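Local structure of Serine/threonine-protein kinase Tel1 (Chaetomium thermophilum, 6SKY) at residues Y1963-H1966 with L1967-R1970; V2059-G2062 with L2063-T2066; V2482-S2485 with R2486-T2490; V2920-L2923 with I2924-T2928. The protein is a serine/threonine kinase of the ATM subfamily that binds ATP with magnesium and probably signals DNA damage by phosphorylating proteins at [ST]-Q sites. All blocks are in the same frame, centred on the assembly; numbering follows the deposited sequence.

Interaction 1 of 4, residues Y1963-H1966 with L1967-R1970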
ATOM      1  N   TYR A1963      22.696   5.132   9.335  1.00 32.51           N
ATOM      2  CA  TYR A1963      23.524   6.326   9.326  1.00 32.51           C
ATOM      3  C   TYR A1963      23.424   7.082  10.638  1.00 32.51           C
ATOM      4  O   TYR A1963      24.440   7.521  11.181  1.00 32.51           O
ATOM      5  CB  TYR A1963      23.099   7.195   8.151  1.00 32.51           C
ATOM      6  CG  TYR A1963      23.903   8.436   7.916  1.00 32.51           C
ATOM      7  CD1 TYR A1963      23.278   9.628   7.630  1.00 32.51           C
ATOM      8  CD2 TYR A1963      25.278   8.418   7.960  1.00 32.51           C
ATOM      9  CE1 TYR A1963      23.990  10.757   7.401  1.00 32.51           C
ATOM     10  CE2 TYR A1963      25.998   9.551   7.735  1.00 32.51           C
ATOM     11  CZ  TYR A1963      25.346  10.717   7.458  1.00 32.51           C
ATOM     12  OH  TYR A1963      26.055  11.863   7.227  1.00 32.51           O
ATOM     13  N   ASP A1964      22.212   7.253  11.165  1.00 31.68           N
ATOM     14  CA  ASP A1964      22.064   7.880  12.473  1.00 31.68           C
ATOM     15  C   ASP A1964      22.774   7.077  13.543  1.00 31.68           C
ATOM     16  O   ASP A1964      23.495   7.630  14.376  1.00 31.68           O
ATOM     17  CB  ASP A1964      20.593   8.016  12.835  1.00 31.68           C
ATOM     18  CG  ASP A1964      19.830   8.855  11.863  1.00 31.68           C
ATOM     19  OD1 ASP A1964      20.459   9.454  10.969  1.00 31.68           O
ATOM     20  OD2 ASP A1964      18.589   8.910  11.992  1.00 31.68           O
ATOM     21  N   SER A1965      22.562   5.765  13.554  1.00 32.00           N
ATOM     22  CA  SER A1965      23.167   4.952  14.596  1.00 32.00           C
ATOM     23  C   SER A1965      24.684   4.978  14.526  1.00 32.00           C
ATOM     24  O   SER A1965      25.353   4.778  15.544  1.00 32.00           O
ATOM     25  CB  SER A1965      22.657   3.525  14.496  1.00 32.00           C
ATOM     26  OG  SER A1965      23.453   2.673  15.275  1.00 32.00           O
ATOM     27  N   HIS A1966      25.249   5.211  13.343  1.00 37.32           N
ATOM     28  CA  HIS A1966      26.698   5.265  13.210  1.00 37.32           C
ATOM     29  C   HIS A1966      27.271   6.642  13.485  1.00 37.32           C
ATOM     30  O   HIS A1966      28.404   6.741  13.952  1.00 37.32           O
ATOM     31  CB  HIS A1966      27.122   4.809  11.818  1.00 37.32           C
ATOM     32  CG  HIS A1966      27.121   3.327  11.651  1.00 37.32           C
ATOM     33  ND1 HIS A1966      26.906   2.714  10.438  1.00 37.32           N
ATOM     34  CD2 HIS A1966      27.308   2.332  12.547  1.00 37.32           C
ATOM     35  CE1 HIS A1966      26.957   1.405  10.594  1.00 37.32           C
ATOM     36  NE2 HIS A1966      27.200   1.147  11.864  1.00 37.32           N
ATOM     37  N   LEU A1967      26.526   7.707  13.205  1.00 31.82           N
ATOM     38  CA  LEU A1967      26.966   9.032  13.623  1.00 31.82           C
ATOM     39  C   LEU A1967      26.918   9.174  15.135  1.00 31.82           C
ATOM     40  O   LEU A1967      27.816   9.768  15.734  1.00 31.82           O
ATOM     41  CB  LEU A1967      26.103  10.110  12.987  1.00 31.82           C
ATOM     42  CG  LEU A1967      26.196  10.385  11.501  1.00 31.82           C
ATOM     43  CD1 LEU A1967      25.185  11.439  11.149  1.00 31.82           C
ATOM     44  CD2 LEU A1967      27.578  10.845  11.161  1.00 31.82           C
ATOM     45  N   ARG A1968      25.872   8.650  15.768  1.00 31.71           N
ATOM     46  CA  ARG A1968      25.737   8.808  17.209  1.00 31.71           C
ATOM     47  C   ARG A1968      26.813   8.039  17.959  1.00 31.71           C
ATOM     48  O   ARG A1968      27.364   8.534  18.944  1.00 31.71           O
ATOM     49  CB  ARG A1968      24.352   8.360  17.653  1.00 31.71           C
ATOM     50  CG  ARG A1968      24.211   8.203  19.142  1.00 31.71           C
ATOM     51  CD  ARG A1968      22.779   7.976  19.534  1.00 31.71           C
ATOM     52  NE  ARG A1968      22.226   6.783  18.910  1.00 31.71           N
ATOM     53  CZ  ARG A1968      21.374   6.796  17.891  1.00 31.71           C
ATOM     54  NH1 ARG A1968      20.968   7.945  17.376  1.00 31.71           N
ATOM     55  NH2 ARG A1968      20.928   5.658  17.391  1.00 31.71           N
ATOM     56  N   GLY A1969      27.127   6.838  17.512  1.00 36.49           N
ATOM     57  CA  GLY A1969      28.145   6.041  18.150  1.00 36.49           C
ATOM     58  C   GLY A1969      29.554   6.331  17.708  1.00 36.49           C
ATOM     59  O   GLY A1969      30.469   5.595  18.082  1.00 36.49           O
ATOM     60  N   ARG A1970      29.754   7.392  16.927  1.00 38.83           N
ATOM     61  CA  ARG A1970      31.067   7.765  16.407  1.00 38.83           C
ATOM     62  C   ARG A1970      31.733   6.589  15.706  1.00 38.83           C
ATOM     63  O   ARG A1970      32.936   6.361  15.829  1.00 38.83           O
ATOM     64  CB  ARG A1970      31.960   8.320  17.509  1.00 38.83           C
ATOM     65  CG  ARG A1970      31.896   9.819  17.644  1.00 38.83           C
ATOM     66  CD  ARG A1970      30.638  10.247  18.331  1.00 38.83           C
ATOM     67  NE  ARG A1970      30.467  11.690  18.279  1.00 38.83           N
ATOM     68  CZ  ARG A1970      29.355  12.318  18.632  1.00 38.83           C
ATOM     69  NH1 ARG A1970      28.315  11.626  19.066  1.00 38.83           N
ATOM     70  NH2 ARG A1970      29.286  13.636  18.549  1.00 38.83           N
TER
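The end of helix 1953-1968 is closed by L1967 N donating to Y1963 O (2.9 Å) and R1968 N to D1964 O (2.9 Å); the next bond, G1969 N to S1965 O, has stretched to a weak 3.4 Å. R1970 then takes a positive phi of 52° as the C-prime residue of a Schellman motif, in which D1971 N turns back to H1966 O. Among the side chains, Y1963 meets L1967. With CG anti to its backbone N (chi1 -176°), the tyrosine ring offers one face to L1967 CD1, a CH-pi contact 4.0 Å from the ring centroid and 18° off the normal. R1968 bends at its third torsion and folds its guanidinium back, NH2 lying 3.7 Å from S1965 CA and D1964 O over one face; NH1 bonds weakly to K2020 O of the second subunit. R1970 NH1 reaches R1968 O (3.2 Å), at the edge of the guanidinium. Y1963, H1966 and L1967 thus meet helix 1974-1988 by packing and one hydrogen bond, H1966 ND1 to D1977, while across the subunit interface D1964 takes the backbone N-H groups of A1991 and G1992 of the second subunit and R1970 NH1 bonds to its E2022 O.

Interaction 2 of 4, residues V2059-G2062 with L2063-T2066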
ATOM      1  N   VAL A2059      31.483  18.188 -27.774  1.00 32.53           N
ATOM      2  CA  VAL A2059      30.641  17.013 -27.979  1.00 32.53           C
ATOM      3  C   VAL A2059      31.406  15.922 -28.714  1.00 32.53           C
ATOM      4  O   VAL A2059      31.321  14.739 -28.362  1.00 32.53           O
ATOM      5  CB  VAL A2059      29.358  17.409 -28.727  1.00 32.53           C
ATOM      6  CG1 VAL A2059      28.588  16.189 -29.132  1.00 32.53           C
ATOM      7  CG2 VAL A2059      28.505  18.301 -27.868  1.00 32.53           C
ATOM      8  N   HIS A2060      32.170  16.294 -29.742  1.00 34.83           N
ATOM      9  CA  HIS A2060      32.913  15.301 -30.510  1.00 34.83           C
ATOM     10  C   HIS A2060      34.034  14.680 -29.691  1.00 34.83           C
ATOM     11  O   HIS A2060      34.299  13.477 -29.802  1.00 34.83           O
ATOM     12  CB  HIS A2060      33.461  15.932 -31.778  1.00 34.83           C
ATOM     13  CG  HIS A2060      32.407  16.252 -32.786  1.00 34.83           C
ATOM     14  ND1 HIS A2060      31.136  15.729 -32.719  1.00 34.83           N
ATOM     15  CD2 HIS A2060      32.432  17.038 -33.886  1.00 34.83           C
ATOM     16  CE1 HIS A2060      30.422  16.182 -33.731  1.00 34.83           C
ATOM     17  NE2 HIS A2060      31.185  16.978 -34.455  1.00 34.83           N
ATOM     18  N   ASP A2061      34.699  15.473 -28.854  1.00 34.70           N
ATOM     19  CA  ASP A2061      35.683  14.899 -27.947  1.00 34.70           C
ATOM     20  C   ASP A2061      35.029  13.926 -26.976  1.00 34.70           C
ATOM     21  O   ASP A2061      35.608  12.883 -26.646  1.00 34.70           O
ATOM     22  CB  ASP A2061      36.404  16.009 -27.194  1.00 34.70           C
ATOM     23  CG  ASP A2061      37.658  15.520 -26.495  1.00 34.70           C
ATOM     24  OD1 ASP A2061      37.956  14.308 -26.563  1.00 34.70           O
ATOM     25  OD2 ASP A2061      38.354  16.351 -25.876  1.00 34.70           O
ATOM     26  N   GLY A2062      33.815  14.239 -26.521  1.00 28.57           N
ATOM     27  CA  GLY A2062      33.110  13.322 -25.641  1.00 28.57           C
ATOM     28  C   GLY A2062      32.785  12.004 -26.313  1.00 28.57           C
ATOM     29  O   GLY A2062      32.981  10.935 -25.734  1.00 28.57           O
ATOM     30  N   LEU A2063      32.281  12.066 -27.544  1.00 25.83           N
ATOM     31  CA  LEU A2063      31.971  10.844 -28.287  1.00 25.83           C
ATOM     32  C   LEU A2063      33.214   9.995 -28.503  1.00 25.83           C
ATOM     33  O   LEU A2063      33.187   8.770 -28.324  1.00 25.83           O
ATOM     34  CB  LEU A2063      31.335  11.193 -29.629  1.00 25.83           C
ATOM     35  CG  LEU A2063      29.956  11.840 -29.618  1.00 25.83           C
ATOM     36  CD1 LEU A2063      29.615  12.360 -30.980  1.00 25.83           C
ATOM     37  CD2 LEU A2063      28.922  10.850 -29.172  1.00 25.83           C
ATOM     38  N   LYS A2064      34.316  10.633 -28.886  1.00 31.87           N
ATOM     39  CA  LYS A2064      35.563   9.920 -29.121  1.00 31.87           C
ATOM     40  C   LYS A2064      36.058   9.229 -27.858  1.00 31.87           C
ATOM     41  O   LYS A2064      36.438   8.054 -27.886  1.00 31.87           O
ATOM     42  CB  LYS A2064      36.591  10.911 -29.641  1.00 31.87           C
ATOM     43  CG  LYS A2064      37.911  10.359 -30.053  1.00 31.87           C
ATOM     44  CD  LYS A2064      38.845  11.518 -30.278  1.00 31.87           C
ATOM     45  CE  LYS A2064      38.144  12.634 -31.037  1.00 31.87           C
ATOM     46  NZ  LYS A2064      38.683  13.977 -30.704  1.00 31.87           N
ATOM     47  N   ASN A2065      36.066   9.946 -26.737  1.00 32.55           N
ATOM     48  CA  ASN A2065      36.541   9.351 -25.495  1.00 32.55           C
ATOM     49  C   ASN A2065      35.637   8.219 -25.031  1.00 32.55           C
ATOM     50  O   ASN A2065      36.118   7.208 -24.510  1.00 32.55           O
ATOM     51  CB  ASN A2065      36.647  10.423 -24.420  1.00 32.55           C
ATOM     52  CG  ASN A2065      37.598  11.525 -24.800  1.00 32.55           C
ATOM     53  OD1 ASN A2065      38.693  11.269 -25.292  1.00 32.55           O
ATOM     54  ND2 ASN A2065      37.184  12.764 -24.584  1.00 32.55           N
ATOM     55  N   THR A2066      34.323   8.363 -25.210  1.00 28.97           N
ATOM     56  CA  THR A2066      33.417   7.298 -24.800  1.00 28.97           C
ATOM     57  C   THR A2066      33.642   6.037 -25.617  1.00 28.97           C
ATOM     58  O   THR A2066      33.626   4.928 -25.073  1.00 28.97           O
ATOM     59  CB  THR A2066      31.972   7.759 -24.919  1.00 28.97           C
ATOM     60  OG1 THR A2066      31.769   8.901 -24.090  1.00 28.97           O
ATOM     61  CG2 THR A2066      31.051   6.675 -24.467  1.00 28.97           C
TER
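Four successive i to i+4 bonds run through these two turns of helix 2052-2070, from L2063 N to V2059 O (3.0 Å) through T2066 N to G2062 O (2.9 Å), and with helical phi/psi throughout they are evidence of regular geometry. The side chains fall into three groups round the axis. On one side L2063, its CG beside the backbone N, brings CD1 to the edge of the H2060 ring, 4.1 Å from ND1 and near the ring plane; the same methyl is a looser 4.4 Å from V2059 CG1. A second, polar group joins D2061 and N2065. N2065 ND2 lies 2.6 Å from D2061 OD1, but the N-H...O angle of only 126° makes the bond weak, and its detail is doubtful: the carboxylate and amide planes stand 57° apart, and ND2 is also crowded against D2061 O without bonding to it. K2064 NZ stays 4.2 Å from D2061 OD1, beyond a salt bridge, so any attraction is probably a longer-range electrostatic one. The third group is T2066: with OG1 beside its own backbone N (chi1 -59°), the hydroxyl donates to G2062 O at 2.9 Å, a bond common inside helices. That carbonyl is thus gripped twice, by T2066 N and by OG1, which approach from opposite faces of its plane. Outside this segment, L2063 and T2066 pack on helix 2077-2097, K2064 on helix 1627-1644, and H2060 on both. A helix packed against two neighbouring helices in this way is the arrangement of the alpha-solenoid of the FAT region.

Interaction 3 of 4, residues V2482-S2485 with R2486-T2490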
ATOM      1  N   VAL A2482     -30.926 -28.868 -32.336  1.00 48.04           N
ATOM      2  CA  VAL A2482     -30.754 -27.626 -33.072  1.00 48.04           C
ATOM      3  C   VAL A2482     -29.563 -27.718 -34.006  1.00 48.04           C
ATOM      4  O   VAL A2482     -29.101 -26.711 -34.526  1.00 48.04           O
ATOM      5  CB  VAL A2482     -30.595 -26.442 -32.122  1.00 48.04           C
ATOM      6  CG1 VAL A2482     -31.871 -26.225 -31.350  1.00 48.04           C
ATOM      7  CG2 VAL A2482     -29.441 -26.679 -31.178  1.00 48.04           C
ATOM      8  N   ALA A2483     -29.064 -28.932 -34.221  1.00 47.34           N
ATOM      9  CA  ALA A2483     -27.953 -29.113 -35.143  1.00 47.34           C
ATOM     10  C   ALA A2483     -28.409 -29.100 -36.592  1.00 47.34           C
ATOM     11  O   ALA A2483     -27.634 -28.730 -37.481  1.00 47.34           O
ATOM     12  CB  ALA A2483     -27.224 -30.415 -34.836  1.00 47.34           C
ATOM     13  N   VAL A2484     -29.658 -29.478 -36.851  1.00 49.11           N
ATOM     14  CA  VAL A2484     -30.146 -29.489 -38.222  1.00 49.11           C
ATOM     15  C   VAL A2484     -30.320 -28.067 -38.735  1.00 49.11           C
ATOM     16  O   VAL A2484     -30.004 -27.767 -39.892  1.00 49.11           O
ATOM     17  CB  VAL A2484     -31.453 -30.291 -38.309  1.00 49.11           C
ATOM     18  CG1 VAL A2484     -31.837 -30.512 -39.755  1.00 49.11           C
ATOM     19  CG2 VAL A2484     -31.294 -31.607 -37.597  1.00 49.11           C
ATOM     20  N   SER A2485     -30.802 -27.163 -37.882  1.00 47.63           N
ATOM     21  CA  SER A2485     -30.962 -25.777 -38.299  1.00 47.63           C
ATOM     22  C   SER A2485     -29.612 -25.118 -38.542  1.00 47.63           C
ATOM     23  O   SER A2485     -29.440 -24.381 -39.520  1.00 47.63           O
ATOM     24  CB  SER A2485     -31.747 -25.009 -37.247  1.00 47.63           C
ATOM     25  OG  SER A2485     -32.674 -25.856 -36.608  1.00 47.63           O
ATOM     26  N   ARG A2486     -28.651 -25.360 -37.654  1.00 42.22           N
ATOM     27  CA  ARG A2486     -27.306 -24.840 -37.850  1.00 42.22           C
ATOM     28  C   ARG A2486     -26.706 -25.351 -39.147  1.00 42.22           C
ATOM     29  O   ARG A2486     -26.100 -24.584 -39.905  1.00 42.22           O
ATOM     30  CB  ARG A2486     -26.428 -25.222 -36.665  1.00 42.22           C
ATOM     31  CG  ARG A2486     -25.052 -24.624 -36.706  1.00 42.22           C
ATOM     32  CD  ARG A2486     -24.161 -25.197 -35.635  1.00 42.22           C
ATOM     33  NE  ARG A2486     -24.710 -25.004 -34.302  1.00 42.22           N
ATOM     34  CZ  ARG A2486     -25.083 -25.991 -33.500  1.00 42.22           C
ATOM     35  NH1 ARG A2486     -24.959 -27.247 -33.891  1.00 42.22           N
ATOM     36  NH2 ARG A2486     -25.570 -25.723 -32.303  1.00 42.22           N
ATOM     37  N   GLN A2487     -26.866 -26.648 -39.423  1.00 43.81           N
ATOM     38  CA  GLN A2487     -26.346 -27.210 -40.663  1.00 43.81           C
ATOM     39  C   GLN A2487     -27.010 -26.580 -41.878  1.00 43.81           C
ATOM     40  O   GLN A2487     -26.340 -26.284 -42.872  1.00 43.81           O
ATOM     41  CB  GLN A2487     -26.531 -28.726 -40.659  1.00 43.81           C
ATOM     42  CG  GLN A2487     -27.132 -29.306 -41.924  1.00 43.81           C
ATOM     43  CD  GLN A2487     -26.138 -29.432 -43.045  1.00 43.81           C
ATOM     44  OE1 GLN A2487     -26.308 -28.846 -44.109  1.00 43.81           O
ATOM     45  NE2 GLN A2487     -25.094 -30.215 -42.820  1.00 43.81           N
ATOM     46  N   ARG A2488     -28.317 -26.326 -41.805  1.00 47.72           N
ATOM     47  CA  ARG A2488     -29.010 -25.730 -42.942  1.00 47.72           C
ATOM     48  C   ARG A2488     -28.556 -24.298 -43.186  1.00 47.72           C
ATOM     49  O   ARG A2488     -28.340 -23.894 -44.338  1.00 47.72           O
ATOM     50  CB  ARG A2488     -30.514 -25.783 -42.714  1.00 47.72           C
ATOM     51  CG  ARG A2488     -31.100 -27.166 -42.855  1.00 47.72           C
ATOM     52  CD  ARG A2488     -32.610 -27.127 -42.790  1.00 47.72           C
ATOM     53  NE  ARG A2488     -33.085 -26.692 -41.482  1.00 47.72           N
ATOM     54  CZ  ARG A2488     -34.347 -26.386 -41.214  1.00 47.72           C
ATOM     55  NH1 ARG A2488     -35.262 -26.461 -42.169  1.00 47.72           N
ATOM     56  NH2 ARG A2488     -34.695 -25.996 -39.997  1.00 47.72           N
ATOM     57  N   ALA A2489     -28.406 -23.514 -42.120  1.00 44.47           N
ATOM     58  CA  ALA A2489     -27.968 -22.132 -42.280  1.00 44.47           C
ATOM     59  C   ALA A2489     -26.553 -22.061 -42.829  1.00 44.47           C
ATOM     60  O   ALA A2489     -26.265 -21.264 -43.733  1.00 44.47           O
ATOM     61  CB  ALA A2489     -28.062 -21.395 -40.953  1.00 44.47           C
ATOM     62  N   THR A2490     -25.649 -22.883 -42.299  1.00 41.88           N
ATOM     63  CA  THR A2490     -24.294 -22.878 -42.826  1.00 41.88           C
ATOM     64  C   THR A2490     -24.258 -23.364 -44.266  1.00 41.88           C
ATOM     65  O   THR A2490     -23.438 -22.890 -45.054  1.00 41.88           O
ATOM     66  CB  THR A2490     -23.387 -23.721 -41.944  1.00 41.88           C
ATOM     67  OG1 THR A2490     -23.730 -23.502 -40.575  1.00 41.88           O
ATOM     68  CG2 THR A2490     -21.960 -23.310 -42.136  1.00 41.88           C
TER
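R2486 sets its CG anti to the backbone N (chi1 -175°) and bends at chi3, which turns its guanidinium back along the helix to V2482 and A2483; R2488 starts instead with CG beside the backbone N (chi1 -73°) and bends at the same bond to reach V2484 and S2485. NH1 of R2486 comes 3.7 Å from A2483 CA, and NH2 lies 4.1 Å from V2482 CG2, while V2482 O sits over one face of the group. R2488 presents an edge: S2485 CA is in its guanidinium plane, 3.9 Å from NE, and V2484 O is 3.6 Å from the same nitrogen. These are the first two turns of helix 2483-2497, just after an unmodelled gap; the first backbone bond, R2486 N to V2482 O, is weak at 3.4 Å, and the next three, ending with A2489 N to S2485 O, are all 2.9 Å. The charged ends are held by residues of other parts of the chain, R2488 NE in a salt bridge with D2440 and R2486 NE on S2436 O. Q2487 leads away from the turn, and its NE2 bonds to A2472 O. Further along, T2490 OG1 donates to R2486 O at 2.7 Å, and T2490 N reaches that oxygen from the opposite face of its plane.

Interaction 4 of 4, residues V2920-L2923 with I2924-T2928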
ATOM      1  N   VAL A2920       1.298 -18.137  -4.148  1.00 20.42           N
ATOM      2  CA  VAL A2920       2.317 -18.885  -4.870  1.00 20.42           C
ATOM      3  C   VAL A2920       3.031 -19.862  -3.947  1.00 20.42           C
ATOM      4  O   VAL A2920       3.375 -20.972  -4.357  1.00 20.42           O
ATOM      5  CB  VAL A2920       3.295 -17.916  -5.552  1.00 20.42           C
ATOM      6  CG1 VAL A2920       4.430 -18.663  -6.185  1.00 20.42           C
ATOM      7  CG2 VAL A2920       2.576 -17.119  -6.593  1.00 20.42           C
ATOM      8  N   ASN A2921       3.257 -19.483  -2.688  1.00 24.12           N
ATOM      9  CA  ASN A2921       3.854 -20.416  -1.740  1.00 24.12           C
ATOM     10  C   ASN A2921       2.988 -21.649  -1.571  1.00 24.12           C
ATOM     11  O   ASN A2921       3.485 -22.777  -1.594  1.00 24.12           O
ATOM     12  CB  ASN A2921       4.067 -19.746  -0.388  1.00 24.12           C
ATOM     13  CG  ASN A2921       5.213 -18.791  -0.388  1.00 24.12           C
ATOM     14  OD1 ASN A2921       5.768 -18.479  -1.428  1.00 24.12           O
ATOM     15  ND2 ASN A2921       5.570 -18.303   0.782  1.00 24.12           N
ATOM     16  N   ASP A2922       1.685 -21.452  -1.396  1.00 25.73           N
ATOM     17  CA  ASP A2922       0.797 -22.593  -1.217  1.00 25.73           C
ATOM     18  C   ASP A2922       0.747 -23.464  -2.466  1.00 25.73           C
ATOM     19  O   ASP A2922       0.730 -24.697  -2.375  1.00 25.73           O
ATOM     20  CB  ASP A2922      -0.596 -22.109  -0.845  1.00 25.73           C
ATOM     21  CG  ASP A2922      -1.256 -22.986   0.193  1.00 25.73           C
ATOM     22  OD1 ASP A2922      -0.564 -23.853   0.770  1.00 25.73           O
ATOM     23  OD2 ASP A2922      -2.469 -22.815   0.439  1.00 25.73           O
ATOM     24  N   LEU A2923       0.740 -22.839  -3.645  1.00 21.80           N
ATOM     25  CA  LEU A2923       0.692 -23.599  -4.888  1.00 21.80           C
ATOM     26  C   LEU A2923       1.945 -24.437  -5.079  1.00 21.80           C
ATOM     27  O   LEU A2923       1.865 -25.604  -5.463  1.00 21.80           O
ATOM     28  CB  LEU A2923       0.504 -22.661  -6.071  1.00 21.80           C
ATOM     29  CG  LEU A2923      -0.859 -22.015  -6.217  1.00 21.80           C
ATOM     30  CD1 LEU A2923      -0.828 -21.052  -7.353  1.00 21.80           C
ATOM     31  CD2 LEU A2923      -1.880 -23.074  -6.439  1.00 21.80           C
ATOM     32  N   ILE A2924       3.119 -23.854  -4.836  1.00 37.14           N
ATOM     33  CA  ILE A2924       4.352 -24.609  -5.004  1.00 37.14           C
ATOM     34  C   ILE A2924       4.498 -25.653  -3.912  1.00 37.14           C
ATOM     35  O   ILE A2924       5.154 -26.675  -4.110  1.00 37.14           O
ATOM     36  CB  ILE A2924       5.560 -23.657  -5.054  1.00 37.14           C
ATOM     37  CG1 ILE A2924       5.420 -22.685  -6.213  1.00 37.14           C
ATOM     38  CG2 ILE A2924       6.836 -24.411  -5.235  1.00 37.14           C
ATOM     39  CD1 ILE A2924       6.619 -21.846  -6.442  1.00 37.14           C
ATOM     40  N   ASN A2925       3.884 -25.443  -2.750  1.00 26.57           N
ATOM     41  CA  ASN A2925       3.902 -26.486  -1.732  1.00 26.57           C
ATOM     42  C   ASN A2925       3.065 -27.679  -2.150  1.00 26.57           C
ATOM     43  O   ASN A2925       3.484 -28.824  -1.976  1.00 26.57           O
ATOM     44  CB  ASN A2925       3.395 -25.949  -0.400  1.00 26.57           C
ATOM     45  CG  ASN A2925       4.461 -25.248   0.389  1.00 26.57           C
ATOM     46  OD1 ASN A2925       4.187 -24.270   1.072  1.00 26.57           O
ATOM     47  ND2 ASN A2925       5.682 -25.742   0.306  1.00 26.57           N
ATOM     48  N   GLN A2926       1.871 -27.438  -2.680  1.00 24.44           N
ATOM     49  CA  GLN A2926       1.023 -28.569  -3.028  1.00 24.44           C
ATOM     50  C   GLN A2926       1.357 -29.175  -4.378  1.00 24.44           C
ATOM     51  O   GLN A2926       0.900 -30.280  -4.666  1.00 24.44           O
ATOM     52  CB  GLN A2926      -0.453 -28.176  -2.978  1.00 24.44           C
ATOM     53  CG  GLN A2926      -0.848 -27.070  -3.895  1.00 24.44           C
ATOM     54  CD  GLN A2926      -2.318 -26.736  -3.790  1.00 24.44           C
ATOM     55  OE1 GLN A2926      -3.142 -27.284  -4.518  1.00 24.44           O
ATOM     56  NE2 GLN A2926      -2.656 -25.831  -2.885  1.00 24.44           N
ATOM     57  N   ALA A2927       2.164 -28.510  -5.197  1.00 21.44           N
ATOM     58  CA  ALA A2927       2.574 -29.092  -6.463  1.00 21.44           C
ATOM     59  C   ALA A2927       3.770 -30.018  -6.332  1.00 21.44           C
ATOM     60  O   ALA A2927       3.942 -30.893  -7.178  1.00 21.44           O
ATOM     61  CB  ALA A2927       2.897 -27.996  -7.468  1.00 21.44           C
ATOM     62  N   THR A2928       4.600 -29.840  -5.307  1.00 22.11           N
ATOM     63  CA  THR A2928       5.795 -30.647  -5.103  1.00 22.11           C
ATOM     64  C   THR A2928       5.670 -31.593  -3.921  1.00 22.11           C
ATOM     65  O   THR A2928       6.657 -32.227  -3.548  1.00 22.11           O
ATOM     66  CB  THR A2928       7.017 -29.752  -4.909  1.00 22.11           C
ATOM     67  OG1 THR A2928       6.732 -28.755  -3.931  1.00 22.11           O
ATOM     68  CG2 THR A2928       7.396 -29.068  -6.190  1.00 22.11           C
TER
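Helix 2916-2927 belongs to the FATC region at the C-terminal end of the kinase, and here its final turns carry V2920 and I2924 one turn apart on the same flank. The two side chains lie side by side and point the same way, with V2920 CG1 3.9 Å from I2924 CD1. I2924 has CG1 beside its backbone N (chi1 -60°), which lays that atom 3.2 Å from V2920 O before CD1 extends to the valine methyl. Beneath them I2924 N bonds to V2920 O at 2.9 Å. The FATC helix packs its apolar flank on the kinase domain, V2920 and I2924 against helix 2816-2828 and L2923 against M2751 and H2754 of helix 2732-2755. A different flank faces the second subunit: D2922 forms a salt bridge with R2260 of that subunit, and N2921 ND2 donates to its A2259 O. Further along the backbone, A2927 N bonds to L2923 O at 2.9 Å with an N-H...O angle of 133°. The helix ends at T2928, which leaves helical phi/psi and whose OG1 donates to I2924 O at 2.6 Å, nearly in line with the carbonyl bond. On another side Q2926 holds CG between its backbone N and carbonyl carbon (chi1 60°), so that CG rests 3.2 Å from D2922 O and the rest of the chain runs out extended, leaving NE2 3.6 Å from that oxygen.

Overall arrangement
From the N terminus the four contacts follow in series; each lies within a single helix or at its end, so none closes a long loop and none nests or crosses. Interaction 1, at the end of helix 1953-1968, and interaction 2, inside helix 2052-2070, share the FAT range, with centres 43 Å apart. Interaction 3 opens helix 2483-2497, with its centre 83 Å from that of interaction 1 and on the opposite side of the chain's centre. Interaction 4 returns inward in the FATC range, where its helix joins kinase helices. Interactions 1 and 4, whose nearest atoms are about 30 Å apart, both meet the second subunit; 2 and 3 do not.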